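Local coordinates for protein multicopper oxidase (Pseudomonas thermotolerans, PDB 6VOW) that probably oxidises phenolic or similar substrates at one copper site and passes the electrons to a copper cluster that reduces dioxygen, as in other laccase-type multicopper oxidases, at residues V36-L42 against D77-F83; L42-V47 against A59-Q65. All coordinates share one frame; numbering follows the deposited sequence.

Contact 1 of 2, residues V36-L42 against D77-F83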
loop_
_atom_site.group_PDB
_atom_site.type_symbol
_atom_site.label_atom_id
_atom_site.label_comp_id
_atom_site.label_asym_id
_atom_site.label_seq_id
_atom_site.Cartn_x
_atom_site.Cartn_y
_atom_site.Cartn_z
ATOM N N VAL A 36 25.585 4.093 -1.131
ATOM C CA VAL A 36 24.778 5.279 -1.269
ATOM C C VAL A 36 23.617 5.167 -0.288
ATOM O O VAL A 36 22.948 4.123 -0.224
ATOM C CB VAL A 36 24.221 5.394 -2.685
ATOM C CG1 VAL A 36 23.675 6.793 -2.880
ATOM C CG2 VAL A 36 25.296 5.024 -3.719
ATOM N N THR A 37 23.399 6.254 0.412
ATOM C CA THR A 37 22.487 6.447 1.541
ATOM C C THR A 37 21.640 7.724 1.324
ATOM O O THR A 37 22.153 8.788 1.101
ATOM C CB THR A 37 23.281 6.522 2.850
ATOM O OG1 THR A 37 24.000 5.335 3.002
ATOM C CG2 THR A 37 22.404 6.586 4.039
ATOM N N HIS A 38 20.323 7.560 1.363
ATOM C CA HIS A 38 19.349 8.620 1.243
ATOM C C HIS A 38 18.896 8.885 2.647
ATOM O O HIS A 38 18.236 8.036 3.255
ATOM C CB HIS A 38 18.185 8.130 0.399
ATOM C CG HIS A 38 18.585 7.594 -0.917
ATOM N ND1 HIS A 38 18.251 8.236 -2.071
ATOM C CD2 HIS A 38 19.307 6.505 -1.286
ATOM C CE1 HIS A 38 18.738 7.571 -3.100
ATOM N NE2 HIS A 38 19.399 6.530 -2.653
ATOM N N ASP A 39 19.411 9.968 3.235
ATOM C CA ASP A 39 19.013 10.466 4.570
ATOM C C ASP A 39 17.789 11.385 4.594
ATOM O O ASP A 39 17.652 12.370 3.822
ATOM C CB ASP A 39 20.164 11.173 5.348
ATOM C CG ASP A 39 21.109 10.191 5.926
ATOM O OD1 ASP A 39 20.740 9.609 6.934
ATOM O OD2 ASP A 39 22.168 9.880 5.380
ATOM N N TYR A 40 16.906 11.009 5.516
ATOM C CA TYR A 40 15.697 11.717 5.800
ATOM C C TYR A 40 15.534 11.785 7.325
ATOM O O TYR A 40 15.916 10.847 8.042
ATOM C CB TYR A 40 14.507 10.974 5.201
ATOM C CG TYR A 40 14.356 11.016 3.716
ATOM C CD1 TYR A 40 13.811 12.107 3.108
ATOM C CD2 TYR A 40 14.781 9.981 2.920
ATOM C CE1 TYR A 40 13.636 12.157 1.750
ATOM C CE2 TYR A 40 14.618 10.023 1.573
ATOM C CZ TYR A 40 14.075 11.145 1.005
ATOM O OH TYR A 40 13.858 11.232 -0.311
ATOM N N GLU A 41 15.082 12.948 7.789
ATOM C CA GLU A 41 14.539 13.163 9.137
ATOM C C GLU A 41 13.036 13.276 8.930
ATOM O O GLU A 41 12.582 14.241 8.255
ATOM C CB GLU A 41 15.046 14.476 9.734
ATOM C CG GLU A 41 14.581 14.657 11.164
ATOM C CD GLU A 41 14.894 15.993 11.807
ATOM O OE1 GLU A 41 14.516 17.066 11.316
ATOM O OE2 GLU A 41 15.480 15.958 12.868
ATOM N N LEU A 42 12.284 12.313 9.488
ATOM C CA LEU A 42 10.838 12.254 9.289
ATOM C C LEU A 42 10.152 12.429 10.630
ATOM O O LEU A 42 10.349 11.619 11.534
ATOM C CB LEU A 42 10.386 10.946 8.673
ATOM C CG LEU A 42 8.918 10.952 8.204
ATOM C CD1 LEU A 42 8.645 12.095 7.233
ATOM C CD2 LEU A 42 8.501 9.668 7.552
ATOM N N ASP A 77 20.303 1.183 -3.036
ATOM C CA ASP A 77 20.830 2.107 -2.036
ATOM C C ASP A 77 20.193 1.923 -0.658
ATOM O O ASP A 77 19.241 1.138 -0.503
ATOM C CB ASP A 77 20.623 3.536 -2.499
ATOM C CG ASP A 77 21.305 3.844 -3.794
ATOM O OD1 ASP A 77 22.096 3.015 -4.287
ATOM O OD2 ASP A 77 21.070 4.973 -4.250
ATOM N N TRP A 78 20.766 2.613 0.337
ATOM C CA TRP A 78 20.311 2.611 1.753
ATOM C C TRP A 78 19.398 3.723 1.926
ATOM O O TRP A 78 19.680 4.824 1.439
ATOM C CB TRP A 78 21.425 2.781 2.795
ATOM C CG TRP A 78 22.313 1.604 2.959
ATOM C CD1 TRP A 78 23.452 1.397 2.289
ATOM C CD2 TRP A 78 22.179 0.505 3.846
ATOM N NE1 TRP A 78 24.014 0.222 2.637
ATOM C CE2 TRP A 78 23.274 -0.339 3.624
ATOM C CE3 TRP A 78 21.240 0.133 4.797
ATOM C CZ2 TRP A 78 23.453 -1.529 4.317
ATOM C CZ3 TRP A 78 21.416 -1.013 5.468
ATOM C CH2 TRP A 78 22.506 -1.844 5.240
ATOM N N LEU A 79 18.270 3.420 2.606
ATOM C CA LEU A 79 17.299 4.410 2.976
ATOM C C LEU A 79 17.533 4.561 4.433
ATOM O O LEU A 79 17.478 3.538 5.099
ATOM C CB LEU A 79 15.843 3.898 2.734
ATOM C CG LEU A 79 14.786 4.881 3.196
ATOM C CD1 LEU A 79 15.104 6.204 2.648
ATOM C CD2 LEU A 79 13.427 4.486 2.672
ATOM N N ARG A 80 17.746 5.793 4.915
ATOM C CA ARG A 80 18.010 6.056 6.352
ATOM C C ARG A 80 17.077 7.124 6.792
ATOM O O ARG A 80 17.079 8.249 6.252
ATOM C CB ARG A 80 19.459 6.507 6.574
ATOM C CG ARG A 80 19.905 6.585 8.037
ATOM C CD ARG A 80 21.426 6.461 8.206
ATOM N NE ARG A 80 22.136 7.575 7.570
ATOM C CZ ARG A 80 23.450 7.600 7.403
ATOM N NH1 ARG A 80 24.168 6.606 7.800
ATOM N NH2 ARG A 80 24.025 8.612 6.818
ATOM N N VAL A 81 16.210 6.765 7.729
ATOM C CA VAL A 81 15.182 7.702 8.158
ATOM C C VAL A 81 15.241 7.778 9.654
ATOM O O VAL A 81 15.014 6.795 10.345
ATOM C CB VAL A 81 13.775 7.279 7.768
ATOM C CG1 VAL A 81 12.815 8.359 8.306
ATOM C CG2 VAL A 81 13.695 7.115 6.255
ATOM N N ARG A 82 15.591 8.967 10.112
ATOM C CA ARG A 82 15.537 9.362 11.511
ATOM C C ARG A 82 14.081 9.731 11.766
ATOM O O ARG A 82 13.634 10.823 11.415
ATOM C CB ARG A 82 16.528 10.517 11.726
ATOM C CG ARG A 82 16.415 11.312 13.004
ATOM C CD ARG A 82 16.757 10.480 14.169
ATOM N NE ARG A 82 18.190 10.128 14.288
ATOM C CZ ARG A 82 19.120 10.876 14.857
ATOM N NH1 ARG A 82 18.869 12.107 15.297
ATOM N NH2 ARG A 82 20.333 10.385 14.944
ATOM N N PHE A 83 13.335 8.738 12.306
ATOM C CA PHE A 83 11.992 8.964 12.628
ATOM C C PHE A 83 11.810 9.510 14.065
ATOM O O PHE A 83 12.250 8.966 15.026
ATOM C CB PHE A 83 11.126 7.751 12.424
ATOM C CG PHE A 83 9.784 7.946 13.016
ATOM C CD1 PHE A 83 8.948 8.971 12.538
ATOM C CD2 PHE A 83 9.343 7.156 14.018
ATOM C CE1 PHE A 83 7.658 9.146 13.080
ATOM C CE2 PHE A 83 8.050 7.336 14.584
ATOM C CZ PHE A 83 7.234 8.315 14.109
#

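Contact 2 of 2, residues L42-V47 against A59-Q65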
loop_
_atom_site.group_PDB
_atom_site.type_symbol
_atom_site.label_atom_id
_atom_site.label_comp_id
_atom_site.label_asym_id
_atom_site.label_seq_id
_atom_site.Cartn_x
_atom_site.Cartn_y
_atom_site.Cartn_z
ATOM N N LEU A 42 12.284 12.313 9.488
ATOM C CA LEU A 42 10.838 12.254 9.289
ATOM C C LEU A 42 10.152 12.429 10.630
ATOM O O LEU A 42 10.349 11.619 11.534
ATOM C CB LEU A 42 10.386 10.946 8.673
ATOM C CG LEU A 42 8.918 10.952 8.204
ATOM C CD1 LEU A 42 8.645 12.095 7.233
ATOM C CD2 LEU A 42 8.501 9.668 7.552
ATOM N N ILE A 43 9.316 13.463 10.750
ATOM C CA ILE A 43 8.582 13.781 12.006
ATOM C C ILE A 43 7.038 13.554 11.836
ATOM O O ILE A 43 6.417 14.154 10.967
ATOM C CB ILE A 43 8.845 15.257 12.336
ATOM C CG1 ILE A 43 10.319 15.518 12.647
ATOM C CG2 ILE A 43 8.024 15.712 13.483
ATOM C CD1 ILE A 43 10.664 16.995 12.667
ATOM N N ALA A 44 6.455 12.706 12.690
ATOM C CA ALA A 44 5.019 12.565 12.895
ATOM C C ALA A 44 4.535 13.616 13.932
ATOM O O ALA A 44 5.031 13.734 15.054
ATOM C CB ALA A 44 4.745 11.181 13.405
ATOM N N ALA A 45 3.543 14.374 13.567
ATOM C CA ALA A 45 3.085 15.466 14.394
ATOM C C ALA A 45 1.701 15.876 13.948
ATOM O O ALA A 45 1.340 15.585 12.803
ATOM C CB ALA A 45 3.995 16.666 14.256
ATOM N N PRO A 46 0.947 16.591 14.849
ATOM C CA PRO A 46 -0.351 17.091 14.491
ATOM C C PRO A 46 -0.274 18.018 13.323
ATOM O O PRO A 46 0.581 18.860 13.304
ATOM C CB PRO A 46 -0.808 17.848 15.765
ATOM C CG PRO A 46 -0.012 17.268 16.919
ATOM C CD PRO A 46 1.280 16.883 16.282
ATOM N N VAL A 47 -1.143 17.827 12.350
ATOM C CA VAL A 47 -1.341 18.774 11.229
ATOM C C VAL A 47 -2.830 19.194 11.158
ATOM O O VAL A 47 -3.648 18.367 10.988
ATOM C CB VAL A 47 -0.994 18.181 9.823
ATOM C CG1 VAL A 47 -1.020 19.309 8.776
ATOM C CG2 VAL A 47 0.327 17.508 9.791
ATOM N N ALA A 59 -5.787 16.714 11.925
ATOM C CA ALA A 59 -5.099 15.510 11.422
ATOM C C ALA A 59 -3.722 15.339 12.029
ATOM O O ALA A 59 -3.220 16.249 12.704
ATOM C CB ALA A 59 -4.997 15.550 9.874
ATOM N N TRP A 60 -3.115 14.182 11.778
ATOM C CA TRP A 60 -1.760 13.782 12.239
ATOM C C TRP A 60 -1.006 13.407 10.986
ATOM O O TRP A 60 -1.524 12.660 10.130
ATOM C CB TRP A 60 -1.819 12.498 13.124
ATOM C CG TRP A 60 -2.364 12.745 14.423
ATOM C CD1 TRP A 60 -2.819 13.911 14.896
ATOM C CD2 TRP A 60 -2.506 11.807 15.488
ATOM N NE1 TRP A 60 -3.250 13.760 16.177
ATOM C CE2 TRP A 60 -3.038 12.466 16.548
ATOM C CE3 TRP A 60 -2.197 10.470 15.631
ATOM C CZ2 TRP A 60 -3.281 11.858 17.770
ATOM C CZ3 TRP A 60 -2.482 9.850 16.883
ATOM C CH2 TRP A 60 -3.010 10.531 17.893
ATOM N N GLY A 61 0.201 13.944 10.859
ATOM C CA GLY A 61 0.937 13.853 9.564
ATOM C C GLY A 61 2.427 13.674 9.722
ATOM O O GLY A 61 2.972 14.071 10.753
ATOM N N TYR A 62 3.034 13.049 8.700
ATOM C CA TYR A 62 4.449 13.021 8.535
ATOM C C TYR A 62 4.904 14.214 7.690
ATOM O O TYR A 62 4.487 14.371 6.541
ATOM C CB TYR A 62 4.887 11.773 7.824
ATOM C CG TYR A 62 4.521 10.493 8.456
ATOM C CD1 TYR A 62 5.154 10.050 9.605
ATOM C CD2 TYR A 62 3.532 9.691 7.887
ATOM C CE1 TYR A 62 4.837 8.835 10.147
ATOM C CE2 TYR A 62 3.215 8.441 8.434
ATOM C CZ TYR A 62 3.882 8.064 9.546
ATOM O OH TYR A 62 3.588 6.930 10.115
ATOM N N GLY A 63 5.752 15.044 8.296
ATOM C CA GLY A 63 6.495 16.086 7.603
ATOM C C GLY A 63 5.602 17.206 7.295
ATOM O O GLY A 63 5.753 17.833 6.306
ATOM N N GLY A 64 4.614 17.442 8.112
ATOM C CA GLY A 64 3.843 18.653 7.994
ATOM C C GLY A 64 2.660 18.475 7.072
ATOM O O GLY A 64 2.007 19.444 6.809
ATOM N N GLN A 65 2.403 17.263 6.545
ATOM C CA GLN A 65 1.295 17.058 5.671
ATOM C C GLN A 65 0.700 15.679 5.877
ATOM O O GLN A 65 1.346 14.811 6.387
ATOM C CB GLN A 65 1.747 17.130 4.204
ATOM C CG GLN A 65 2.765 16.037 3.809
ATOM C CD GLN A 65 3.294 16.242 2.406
ATOM O OE1 GLN A 65 3.076 15.417 1.457
ATOM N NE2 GLN A 65 3.964 17.396 2.232
#

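Contact 1 of 2, residues V36-L42 against D77-F83
His38 and Asp77 each carry CG anti to their own carbonyl carbon (chi1 -54° and -60°). This turns the imidazole back along its strand and the carboxylate across to meet it. His38 NE2 donates to Asp77 OD2 at 2.8 Å. The bond is nearly straight and lies close to the ring plane. It uses the anti lone pair of OD2, and ring and carboxylate are nearly coplanar. Val36 packs on the same carboxylate, with CG1 3.5 Å from Asp77 OD2. With an alanine here in place of His38, the Asp77 carboxylate is likely to lose its imidazole donor and be freer to turn.

The backbones run parallel and in register from Thr37–Trp78 to Leu42–Phe83. Regular bonds join them, from Trp78 N to Val36 O (2.7 Å) through Leu42 N to Arg82 O (2.8 Å). Thr37, Asp39 and Glu41 share the outer face with Trp78, Arg80 and Arg82. There Arg80 holds Asp39 side-on through NE and NH2, with Thr37 CG2 over one guanidinium face. Arg80 has a second conformer, so this salt bridge may be only partly occupied. On the other face, beyond His38, the contacts are apolar: Tyr40 CD2 meets Leu79 CD1 at 3.8 Å, and Leu42 CB meets Val81 CG1 at 3.6 Å.

That face packs on strand 71-74, where Tyr40 OH bonds to Arg72 N. Arg82 pairs with Asp122 of strand 120-126. The two strands are the middle pair of a four-stranded sheet, with 57-62 beside 37-49 and 120-126 beside 78-85.

Contact 2 of 2, residues L42-V47 against A59-Q65
Ala45 and Gly61 hold the centre of this antiparallel pairing, each giving and taking one bond. Ala45 N donates to Gly61 O at 2.9 Å, and Gly61 N returns to Ala45 O at 2.8 Å. Both bonds are fairly straight. Toward the start of strand 42-47, Ile43 O accepts from Gly63 N at 2.9 Å and also faces the CA-H of Tyr62. Ala44 lies between these bonds in a non-hydrogen-bonded pair with Tyr62. Its own backbone polar groups turn to the other neighbour, bonding with Ile84 and Lys86.

Pro46 has no N-H to give and sits opposite Trp60 in a second non-hydrogen-bonded pair. The Trp60 backbone is bonded with Arg147, which also makes a cation-pi contact with the indole. Beyond this the pairing becomes irregular. Val47 N still reaches Ala59 O, but it sits above the carbonyl plane and the bond is bent (148°).

The side chains fill in around the bonds. Tyr62 has CG anti to its carbonyl carbon (chi1 -58°), which brings its ring beside Leu42 and Ala44. Leu42 CD1 touches Tyr62 CB at 3.8 Å, and Leu42 CD2 reaches Tyr62 CD1 at 3.9 Å. Ala44 CB meets Tyr62 CD1 at 4.0 Å. Val47 CG2 lies 3.7 Å from Gly61 CA, in the place a side chain at Gly61 would need. Val47 CG1 meets Gly64 O at 3.6 Å. Gly63 and Gly64 have positive phi and turn the chain back past Val47.

Strands 37-49 and 57-62 form a beta hairpin at one edge of the first sheet of the chain. This fits the beta-sandwich of a cupredoxin-like domain, the building block of multicopper oxidases.

Both contacts use strand 37-49 and share Leu42. Contact 1 joins its first half in parallel to strand 78-85, inside the sheet. Contact 2 joins the next residues antiparallel to the outermost strand 57-62. Each is partly buried. In contact 1 the face with Asp39 and Arg80 is exposed, that with Leu79 and Val81 buried. In contact 2 Ala44 and Tyr62 are buried, Pro46 and the glycine turn exposed. Contact 1 adds charged and imidazole side-chain bonds. In contact 2 the bonds are all backbone ones, and side chains pack apolarly, chiefly Val47, Leu42 and Tyr62, with glycines leaving room. The buried sides meet at Phe83 CE1 and Ala44 CB (3.6 Å).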